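Local coordinates for protein prophenoloxidase b (Marsupenaeus japonicus, PDB 3WKY) that probably hydroxylates monophenols and oxidises o-diphenols, once activated, at a type 3 dinuclear copper centre, as a crustacean prophenoloxidase of the hemocyanin family, at residues 85-90 / 117-122; 191-196 / 477-482; 216-221 / 338-343. All blocks are in the same frame, centred on the assembly; numbering follows the deposited sequence. Where two conformers were deposited one is given.

Contact 1: 85-90 / 117-122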
loop_
_atom_site.group_PDB
_atom_site.type_symbol
_atom_site.label_atom_id
_atom_site.label_comp_id
_atom_site.label_asym_id
_atom_site.label_seq_id
_atom_site.Cartn_x
_atom_site.Cartn_y
_atom_site.Cartn_z
ATOM N N LYS A 85 -37.868 22.934 -27.018
ATOM C CA LYS A 85 -37.821 24.067 -27.940
ATOM C C LYS A 85 -39.069 24.097 -28.821
ATOM O O LYS A 85 -39.674 25.152 -29.026
ATOM C CB LYS A 85 -36.563 24.011 -28.810
ATOM C CG LYS A 85 -36.539 25.049 -29.941
ATOM C CD LYS A 85 -35.344 24.858 -30.860
ATOM C CE LYS A 85 -35.464 25.711 -32.119
ATOM N NZ LYS A 85 -35.449 27.164 -31.816
ATOM N N VAL A 86 -39.461 22.930 -29.322
ATOM C CA VAL A 86 -40.653 22.818 -30.151
ATOM C C VAL A 86 -41.915 23.102 -29.342
ATOM O O VAL A 86 -42.803 23.812 -29.815
ATOM C CB VAL A 86 -40.740 21.430 -30.832
ATOM C CG1 VAL A 86 -41.998 21.325 -31.683
ATOM C CG2 VAL A 86 -39.503 21.183 -31.678
ATOM N N PHE A 87 -41.985 22.563 -28.122
ATOM C CA PHE A 87 -43.120 22.798 -27.233
ATOM C C PHE A 87 -43.251 24.290 -26.913
ATOM O O PHE A 87 -44.342 24.860 -26.952
ATOM C CB PHE A 87 -42.939 22.056 -25.902
ATOM C CG PHE A 87 -43.064 20.553 -25.995
ATOM C CD1 PHE A 87 -43.541 19.932 -27.141
ATOM C CD2 PHE A 87 -42.721 19.761 -24.903
ATOM C CE1 PHE A 87 -43.656 18.540 -27.203
ATOM C CE2 PHE A 87 -42.835 18.377 -24.953
ATOM C CZ PHE A 87 -43.306 17.764 -26.105
ATOM N N ILE A 88 -42.123 24.904 -26.576
ATOM C CA ILE A 88 -42.084 26.292 -26.134
ATOM C C ILE A 88 -42.457 27.241 -27.272
ATOM O O ILE A 88 -43.137 28.250 -27.053
ATOM C CB ILE A 88 -40.681 26.633 -25.588
ATOM C CG1 ILE A 88 -40.474 25.949 -24.231
ATOM C CG2 ILE A 88 -40.482 28.136 -25.466
ATOM C CD1 ILE A 88 -39.002 25.746 -23.859
ATOM N N GLU A 89 -42.027 26.903 -28.483
ATOM C CA GLU A 89 -42.232 27.779 -29.636
ATOM C C GLU A 89 -43.563 27.536 -30.360
ATOM O O GLU A 89 -43.865 28.206 -31.344
ATOM C CB GLU A 89 -41.052 27.674 -30.607
ATOM C CG GLU A 89 -39.740 28.226 -30.051
ATOM C CD GLU A 89 -38.576 28.083 -31.021
ATOM O OE1 GLU A 89 -38.753 27.446 -32.083
ATOM O OE2 GLU A 89 -37.480 28.602 -30.721
ATOM N N ALA A 90 -44.356 26.586 -29.872
ATOM C CA ALA A 90 -45.678 26.323 -30.446
ATOM C C ALA A 90 -46.541 27.585 -30.415
ATOM O O ALA A 90 -46.567 28.299 -29.408
ATOM C CB ALA A 90 -46.366 25.199 -29.701
ATOM N N TYR A 117 -42.076 19.586 -18.283
ATOM C CA TYR A 117 -41.909 20.407 -17.081
ATOM C C TYR A 117 -41.117 21.666 -17.414
ATOM O O TYR A 117 -41.463 22.763 -16.962
ATOM C CB TYR A 117 -41.206 19.625 -15.960
ATOM C CG TYR A 117 -42.107 18.718 -15.144
ATOM C CD1 TYR A 117 -42.804 19.201 -14.051
ATOM C CD2 TYR A 117 -42.220 17.361 -15.447
ATOM C CE1 TYR A 117 -43.617 18.368 -13.291
ATOM C CE2 TYR A 117 -43.030 16.520 -14.695
ATOM C CZ TYR A 117 -43.725 17.027 -13.622
ATOM O OH TYR A 117 -44.526 16.186 -12.876
ATOM N N HIS A 118 -40.053 21.521 -18.199
ATOM C CA HIS A 118 -39.248 22.685 -18.567
ATOM C C HIS A 118 -40.093 23.700 -19.330
ATOM O O HIS A 118 -39.942 24.920 -19.160
ATOM C CB HIS A 118 -38.046 22.288 -19.425
ATOM C CG HIS A 118 -37.211 23.449 -19.857
ATOM N ND1 HIS A 118 -36.705 24.380 -18.966
ATOM C CD2 HIS A 118 -36.785 23.841 -21.081
ATOM C CE1 HIS A 118 -36.008 25.284 -19.626
ATOM N NE2 HIS A 118 -36.037 24.979 -20.914
ATOM N N THR A 119 -40.983 23.182 -20.169
ATOM C CA THR A 119 -41.883 24.019 -20.968
ATOM C C THR A 119 -42.791 24.893 -20.100
ATOM O O THR A 119 -43.028 26.064 -20.429
ATOM C CB THR A 119 -42.713 23.151 -21.919
ATOM O OG1 THR A 119 -41.840 22.570 -22.898
ATOM C CG2 THR A 119 -43.787 23.990 -22.627
ATOM N N TYR A 120 -43.292 24.349 -18.996
ATOM C CA TYR A 120 -44.106 25.156 -18.086
ATOM C C TYR A 120 -43.314 26.302 -17.458
ATOM O O TYR A 120 -43.878 27.352 -17.163
ATOM C CB TYR A 120 -44.734 24.297 -16.988
ATOM C CG TYR A 120 -46.030 23.613 -17.362
ATOM C CD1 TYR A 120 -46.045 22.552 -18.259
ATOM C CD2 TYR A 120 -47.237 24.005 -16.789
ATOM C CE1 TYR A 120 -47.221 21.908 -18.588
ATOM C CE2 TYR A 120 -48.427 23.357 -17.112
ATOM C CZ TYR A 120 -48.405 22.310 -18.017
ATOM O OH TYR A 120 -49.570 21.656 -18.352
ATOM N N TYR A 121 -42.013 26.110 -17.242
ATOM C CA TYR A 121 -41.185 27.188 -16.715
ATOM C C TYR A 121 -40.885 28.237 -17.780
ATOM O O TYR A 121 -40.840 29.427 -17.496
ATOM C CB TYR A 121 -39.865 26.648 -16.126
ATOM C CG TYR A 121 -40.071 25.990 -14.790
ATOM C CD1 TYR A 121 -40.224 26.757 -13.644
ATOM C CD2 TYR A 121 -40.134 24.605 -14.673
ATOM C CE1 TYR A 121 -40.432 26.174 -12.418
ATOM C CE2 TYR A 121 -40.344 24.008 -13.445
ATOM C CZ TYR A 121 -40.494 24.807 -12.323
ATOM O OH TYR A 121 -40.712 24.244 -11.097
ATOM N N GLU A 122 -40.686 27.796 -19.013
ATOM C CA GLU A 122 -40.248 28.698 -20.073
ATOM C C GLU A 122 -41.407 29.441 -20.739
ATOM O O GLU A 122 -41.259 30.595 -21.138
ATOM C CB GLU A 122 -39.426 27.946 -21.123
ATOM C CG GLU A 122 -37.943 27.829 -20.784
ATOM C CD GLU A 122 -37.283 29.188 -20.611
ATOM O OE1 GLU A 122 -37.081 29.611 -19.454
ATOM O OE2 GLU A 122 -36.972 29.839 -21.631
#
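I88 and E122 meet through their carbon chains: CD1 of I88 lies 3.5 Å from E122 CB and also touches E122 CG, while CG1 of I88 leans on the same CB. The first torsion of I88 (chi1 -72°) sets CG1 beside the backbone N, and the near-anti second one (157°) carries CD1 out to E122. There the methyl also comes within 4.0 Å of H118 CD2, approaching that imidazole ring obliquely.

The second kind of touch is that of a hydroxyl against hydrocarbon. T119 OG1 sits 3.2 Å from F87 CB and 3.6 Å from F87 CD2, at the edge of the phenyl ring and in its plane; the two side chains cross at about a right angle. T119 CG2 adds a looser contact to F87 CB, 3.9 Å away. The ring then leads off between helices 93-103 and 109-122, against L96, V99 and F112.

The axes of the two helical segments, both in the all-alpha domain, run at 38° to each other, 9.2 Å apart at closest.

T119 OG1 bonds within its own helix, to A115 O, and H118 ND1 bonds to L204 O; in the conformer given, E122 OE1 pairs with R215. Just beyond, R123 NH1 bonds to A90 O. Between the side chains of the two segments the contact is van der Waals, so their fit rests on shape.

Contact 2: 191-196 / 477-482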
loop_
_atom_site.group_PDB
_atom_site.type_symbol
_atom_site.label_atom_id
_atom_site.label_comp_id
_atom_site.label_asym_id
_atom_site.label_seq_id
_atom_site.Cartn_x
_atom_site.Cartn_y
_atom_site.Cartn_z
ATOM N N GLU A 191 -34.270 10.643 1.020
ATOM C CA GLU A 191 -35.208 9.956 0.136
ATOM C C GLU A 191 -36.594 10.612 0.111
ATOM O O GLU A 191 -37.479 10.164 -0.612
ATOM C CB GLU A 191 -35.293 8.474 0.515
ATOM C CG GLU A 191 -33.959 7.730 0.239
ATOM C CD GLU A 191 -33.915 6.309 0.781
ATOM O OE1 GLU A 191 -34.939 5.821 1.311
ATOM O OE2 GLU A 191 -32.843 5.665 0.668
ATOM N N ASP A 192 -36.758 11.690 0.874
ATOM C CA ASP A 192 -38.035 12.416 0.922
ATOM C C ASP A 192 -38.494 12.743 -0.497
ATOM O O ASP A 192 -37.765 13.369 -1.267
ATOM C CB ASP A 192 -37.884 13.702 1.742
ATOM C CG ASP A 192 -39.192 14.486 1.861
ATOM O OD1 ASP A 192 -39.662 15.032 0.842
ATOM O OD2 ASP A 192 -39.739 14.573 2.976
ATOM N N MET A 193 -39.687 12.284 -0.869
ATOM C CA MET A 193 -40.109 12.425 -2.265
ATOM C C MET A 193 -40.273 13.882 -2.695
ATOM O O MET A 193 -40.031 14.221 -3.857
ATOM C CB MET A 193 -41.371 11.597 -2.552
ATOM C CG MET A 193 -42.621 12.051 -1.823
ATOM S SD MET A 193 -43.998 10.951 -2.260
ATOM C CE MET A 193 -43.319 9.352 -1.781
ATOM N N ASN A 194 -40.657 14.749 -1.762
ATOM C CA ASN A 194 -40.790 16.163 -2.082
ATOM C C ASN A 194 -39.433 16.834 -2.295
ATOM O O ASN A 194 -39.287 17.721 -3.140
ATOM C CB ASN A 194 -41.566 16.888 -0.984
ATOM C CG ASN A 194 -43.007 16.416 -0.879
ATOM O OD1 ASN A 194 -43.681 16.217 -1.887
ATOM N ND2 ASN A 194 -43.478 16.222 0.348
ATOM N N LEU A 195 -38.435 16.412 -1.529
ATOM C CA LEU A 195 -37.095 16.971 -1.697
ATOM C C LEU A 195 -36.492 16.560 -3.032
ATOM O O LEU A 195 -35.883 17.378 -3.735
ATOM C CB LEU A 195 -36.186 16.529 -0.552
ATOM C CG LEU A 195 -34.802 17.183 -0.559
ATOM C CD1 LEU A 195 -34.914 18.698 -0.379
ATOM C CD2 LEU A 195 -33.942 16.584 0.547
ATOM N N ASN A 196 -36.643 15.282 -3.372
ATOM C CA ASN A 196 -36.178 14.801 -4.663
ATOM C C ASN A 196 -36.912 15.465 -5.832
ATOM O O ASN A 196 -36.297 15.778 -6.846
ATOM C CB ASN A 196 -36.266 13.271 -4.741
ATOM C CG ASN A 196 -35.142 12.597 -3.987
ATOM O OD1 ASN A 196 -34.083 12.313 -4.561
ATOM N ND2 ASN A 196 -35.352 12.344 -2.693
ATOM N N SER A 477 -46.838 6.634 3.130
ATOM C CA SER A 477 -45.532 6.555 3.767
ATOM C C SER A 477 -45.369 7.703 4.748
ATOM O O SER A 477 -46.186 8.628 4.778
ATOM C CB SER A 477 -44.411 6.577 2.725
ATOM O OG SER A 477 -44.474 7.753 1.933
ATOM N N ASN A 478 -44.314 7.636 5.550
ATOM C CA ASN A 478 -44.089 8.624 6.600
ATOM C C ASN A 478 -43.145 9.731 6.159
ATOM O O ASN A 478 -42.201 9.489 5.406
ATOM C CB ASN A 478 -43.543 7.936 7.849
ATOM C CG ASN A 478 -44.556 7.004 8.479
ATOM O OD1 ASN A 478 -45.691 7.398 8.744
ATOM N ND2 ASN A 478 -44.156 5.756 8.703
ATOM N N PHE A 479 -43.404 10.943 6.637
ATOM C CA PHE A 479 -42.609 12.111 6.280
ATOM C C PHE A 479 -42.313 12.900 7.540
ATOM O O PHE A 479 -43.154 12.967 8.446
ATOM C CB PHE A 479 -43.410 13.035 5.359
ATOM C CG PHE A 479 -43.684 12.464 4.009
ATOM C CD1 PHE A 479 -44.689 11.524 3.826
ATOM C CD2 PHE A 479 -42.944 12.878 2.910
ATOM C CE1 PHE A 479 -44.938 10.984 2.566
ATOM C CE2 PHE A 479 -43.192 12.351 1.650
ATOM C CZ PHE A 479 -44.195 11.403 1.477
ATOM N N LEU A 480 -41.144 13.530 7.596
ATOM C CA LEU A 480 -40.905 14.501 8.657
ATOM C C LEU A 480 -41.885 15.645 8.419
ATOM O O LEU A 480 -42.207 15.954 7.268
ATOM C CB LEU A 480 -39.472 15.031 8.602
ATOM C CG LEU A 480 -39.092 15.834 9.838
ATOM C CD1 LEU A 480 -38.944 14.867 10.996
ATOM C CD2 LEU A 480 -37.833 16.675 9.637
ATOM N N GLU A 481 -42.359 16.269 9.500
ATOM C CA GLU A 481 -43.308 17.365 9.392
ATOM C C GLU A 481 -43.121 18.287 10.585
ATOM O O GLU A 481 -42.396 17.946 11.519
ATOM C CB GLU A 481 -44.749 16.828 9.362
ATOM C CG GLU A 481 -45.386 16.786 7.974
ATOM C CD GLU A 481 -45.697 18.173 7.424
ATOM O OE1 GLU A 481 -45.387 19.190 8.097
ATOM O OE2 GLU A 481 -46.263 18.249 6.309
ATOM N N HIS A 482 -43.773 19.449 10.558
ATOM C CA HIS A 482 -43.672 20.403 11.654
ATOM C C HIS A 482 -44.968 21.208 11.704
ATOM O O HIS A 482 -45.617 21.381 10.679
ATOM C CB HIS A 482 -42.506 21.363 11.398
ATOM C CG HIS A 482 -42.737 22.291 10.247
ATOM N ND1 HIS A 482 -43.328 23.532 10.395
ATOM C CD2 HIS A 482 -42.487 22.155 8.922
ATOM C CE1 HIS A 482 -43.413 24.122 9.219
ATOM N NE2 HIS A 482 -42.911 23.306 8.305
HETATM O O HOH W 1 -39.394 13.206 5.309
#
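M193 and F479 make the tight part of this contact. CG of M193 lies in the plane of the phenyl ring, at its edge, 3.5 Å from F479 CE2, and the sulfur follows the same rim, with M193 SD 3.8 Å from F479 CZ. This is a Met-aromatic contact made at the edge: SD is 5.1 Å from the ring centroid and 88° off the ring normal. M193 reaches it with CG between the backbone N and the carbonyl carbon (chi1 66°), and its bend at chi3 brings CE to CZ as well.

On the D192 side the contact turns polar and water-bridged. D192 OD2 stands at the ring edge, 3.6 Å from F479 CD2, its carboxylate turned 77° from the ring. A water joins the segments here, donating to D192 OD2 and accepting from L480 N at 2.9 Å. N577 ND2 also bonds to OD2. The other oxygen, OD1, caps the helix that begins at M193, accepting from L195 N at 3.0 Å and weakly from N194 N. One carboxylate thus serves both the helix start and the strand. The loose part is N194 ND2, oblique to the ring and 4.1 Å from F479 CE2, with a weak hydrogen bond to N577 OD1.

An alanine in place of F479 would probably open a gap beside M193 and leave its thioether chain with less to hold it, F455 remaining.

Strand 472-481 pairs with strand 445-456, which carries F455. The contact therefore sets the N-terminal end of helix 193-205, in the copper-containing domain, against the sheet of the Ig-like domain.

Contact 3: 216-221 / 338-343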
loop_
_atom_site.group_PDB
_atom_site.type_symbol
_atom_site.label_atom_id
_atom_site.label_comp_id
_atom_site.label_asym_id
_atom_site.label_seq_id
_atom_site.Cartn_x
_atom_site.Cartn_y
_atom_site.Cartn_z
ATOM N N ASP A 216 -31.076 35.129 -14.840
ATOM C CA ASP A 216 -30.233 36.122 -14.202
ATOM C C ASP A 216 -29.482 35.413 -13.077
ATOM O O ASP A 216 -30.119 34.801 -12.212
ATOM C CB ASP A 216 -31.121 37.249 -13.632
ATOM C CG ASP A 216 -30.323 38.378 -12.991
ATOM O OD1 ASP A 216 -29.302 38.809 -13.566
ATOM O OD2 ASP A 216 -30.735 38.863 -11.911
ATOM N N ARG A 217 -28.148 35.472 -13.103
ATOM C CA ARG A 217 -27.325 34.959 -11.998
ATOM C C ARG A 217 -27.588 33.479 -11.718
ATOM O O ARG A 217 -27.670 33.051 -10.557
ATOM C CB ARG A 217 -27.530 35.823 -10.742
ATOM C CG ARG A 217 -27.072 37.265 -10.979
ATOM C CD ARG A 217 -27.667 38.261 -9.980
ATOM N NE ARG A 217 -27.193 38.021 -8.621
ATOM C CZ ARG A 217 -27.547 38.745 -7.562
ATOM N NH1 ARG A 217 -28.393 39.774 -7.689
ATOM N NH2 ARG A 217 -27.063 38.435 -6.368
ATOM N N ARG A 218 -27.727 32.702 -12.792
ATOM C CA ARG A 218 -28.084 31.285 -12.664
ATOM C C ARG A 218 -26.958 30.475 -12.011
ATOM O O ARG A 218 -27.216 29.524 -11.269
ATOM C CB ARG A 218 -28.399 30.673 -14.036
ATOM C CG ARG A 218 -29.225 29.366 -13.966
ATOM C CD ARG A 218 -29.101 28.555 -15.256
ATOM N NE ARG A 218 -27.691 28.226 -15.461
ATOM C CZ ARG A 218 -27.060 27.244 -14.826
ATOM N NH1 ARG A 218 -27.725 26.440 -14.005
ATOM N NH2 ARG A 218 -25.767 27.052 -15.032
ATOM N N GLY A 219 -25.720 30.837 -12.321
ATOM C CA GLY A 219 -24.562 30.194 -11.712
ATOM C C GLY A 219 -24.505 30.462 -10.225
ATOM O O GLY A 219 -24.168 29.583 -9.426
ATOM N N GLU A 220 -24.843 31.689 -9.834
ATOM C CA GLU A 220 -24.896 32.012 -8.427
ATOM C C GLU A 220 -26.043 31.271 -7.735
ATOM O O GLU A 220 -25.913 30.829 -6.583
ATOM C CB GLU A 220 -25.027 33.534 -8.233
ATOM C CG GLU A 220 -25.141 33.934 -6.784
ATOM C CD GLU A 220 -25.225 35.432 -6.631
ATOM O OE1 GLU A 220 -25.312 36.112 -7.684
ATOM O OE2 GLU A 220 -25.178 35.926 -5.477
ATOM N N LEU A 221 -27.170 31.128 -8.431
ATOM C CA LEU A 221 -28.304 30.408 -7.863
ATOM C C LEU A 221 -27.977 28.927 -7.703
ATOM O O LEU A 221 -28.433 28.292 -6.753
ATOM C CB LEU A 221 -29.547 30.575 -8.743
ATOM C CG LEU A 221 -30.895 30.227 -8.106
ATOM C CD1 LEU A 221 -31.313 31.258 -7.044
ATOM C CD2 LEU A 221 -31.976 30.112 -9.183
ATOM N N VAL A 338 -18.071 31.913 -11.367
ATOM C CA VAL A 338 -17.512 30.646 -10.851
ATOM C C VAL A 338 -18.565 29.551 -10.965
ATOM O O VAL A 338 -18.264 28.433 -11.401
ATOM C CB VAL A 338 -17.029 30.807 -9.380
ATOM C CG1 VAL A 338 -16.641 29.449 -8.771
ATOM C CG2 VAL A 338 -15.847 31.762 -9.319
ATOM N N GLY A 339 -19.810 29.880 -10.613
ATOM C CA GLY A 339 -20.897 28.921 -10.732
ATOM C C GLY A 339 -21.082 28.423 -12.154
ATOM O O GLY A 339 -21.211 27.213 -12.373
ATOM N N GLU A 340 -21.101 29.340 -13.127
ATOM C CA GLU A 340 -21.256 28.927 -14.526
ATOM C C GLU A 340 -20.066 28.085 -14.986
ATOM O O GLU A 340 -20.213 27.197 -15.827
ATOM C CB GLU A 340 -21.416 30.137 -15.456
ATOM C CG GLU A 340 -22.692 30.990 -15.212
ATOM C CD GLU A 340 -23.965 30.350 -15.770
ATOM O OE1 GLU A 340 -23.951 29.152 -16.136
ATOM O OE2 GLU A 340 -24.997 31.050 -15.847
ATOM N N ALA A 341 -18.884 28.368 -14.446
ATOM C CA ALA A 341 -17.688 27.618 -14.843
ATOM C C ALA A 341 -17.664 26.232 -14.199
ATOM O O ALA A 341 -17.173 25.256 -14.794
ATOM C CB ALA A 341 -16.424 28.397 -14.476
ATOM N N LEU A 342 -18.190 26.146 -12.983
ATOM C CA LEU A 342 -18.114 24.905 -12.201
ATOM C C LEU A 342 -19.212 23.899 -12.523
ATOM O O LEU A 342 -18.972 22.687 -12.486
ATOM C CB LEU A 342 -18.113 25.232 -10.700
ATOM C CG LEU A 342 -18.010 24.112 -9.659
ATOM C CD1 LEU A 342 -16.790 23.218 -9.944
ATOM C CD2 LEU A 342 -17.933 24.710 -8.233
ATOM N N GLU A 343 -20.421 24.375 -12.834
ATOM C CA GLU A 343 -21.550 23.446 -13.002
ATOM C C GLU A 343 -21.348 22.310 -14.035
ATOM O O GLU A 343 -21.554 21.148 -13.682
ATOM C CB GLU A 343 -22.922 24.164 -13.154
ATOM C CG GLU A 343 -24.089 23.163 -13.101
ATOM C CD GLU A 343 -25.483 23.811 -13.062
ATOM O OE1 GLU A 343 -25.567 25.062 -13.097
ATOM O OE2 GLU A 343 -26.494 23.058 -13.003
HETATM O O HOH W 2 -26.860 30.036 -17.502
#
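R218 reaches across to two glutamates, E343 and E340, and forms a salt-bridge network with them. Its guanidinium grips E343 end-on, NH1 and NH2 both converging on the single oxygen OE1: R218 NH1 is 2.7 Å and R218 NH2 2.8 Å from it. That oxygen lies close to the guanidinium plane, 6° out for either bond, and NH1 meets it on the syn side. NH2 also donates to E340 OE1 at 3.0 Å, where it stands above the carboxylate plane. The same E340 oxygen takes the backbone N-H of D346, while R218 NH1 has a further acceptor in N206 O.

A water completes the circuit, accepting from R218 NE at 2.9 Å and donating to E340 OE2. The bend of R218 at chi3 (60°) turns NE, where the water binds; chi4 (79°) then swings CZ so that its NH groups meet the acids. The extended chain of E343 brings its carboxylate up from the next turn of helix 334-343. With two acids round it, the arginine is likely to stay charged.

Beneath the charges the backbones almost touch. CA of G219 and CA of G339 are 4.0 Å apart, and G339 CA makes a CA-H...O contact of 3.6 Å with G219 O. A side chain on either glycine would run into the opposite helix. E340 CG packs over this spot, 4.0 Å from G219 CA.

Glycine against glycine is a recognised way to bring two helices this near. Here it joins helices 218-239 and 334-343 of the copper-containing domain beside the type 3 site: the side chain of E343 lies about 6 Å from the copper-dioxygen cluster and touches the pocket residue H203, and the backbone O of E343 accepts from ND1 of H357, another residue of that pocket.

How the contacts relate
From the N terminus, contact 1 comes first: it closes a short, mostly helical excursion of 26 residues between segments 85-90 and 117-122, on helices 74-89 and 109-122, wholly within the all-alpha domain. Contact 2 opens later, at the start of helix 193-205, and closes only at strand 472-481, spanning 280 residues and joining the copper-containing domain to the Ig-like domain. Contact 3 nests inside that long loop, bringing helix 218-239, the next helix after 193-205, to helix 334-343. No two contacts touch: their centres lie 22 to 29 Å apart. Together they tie parts within the all-alpha and copper domains and bridge the latter to the sheet.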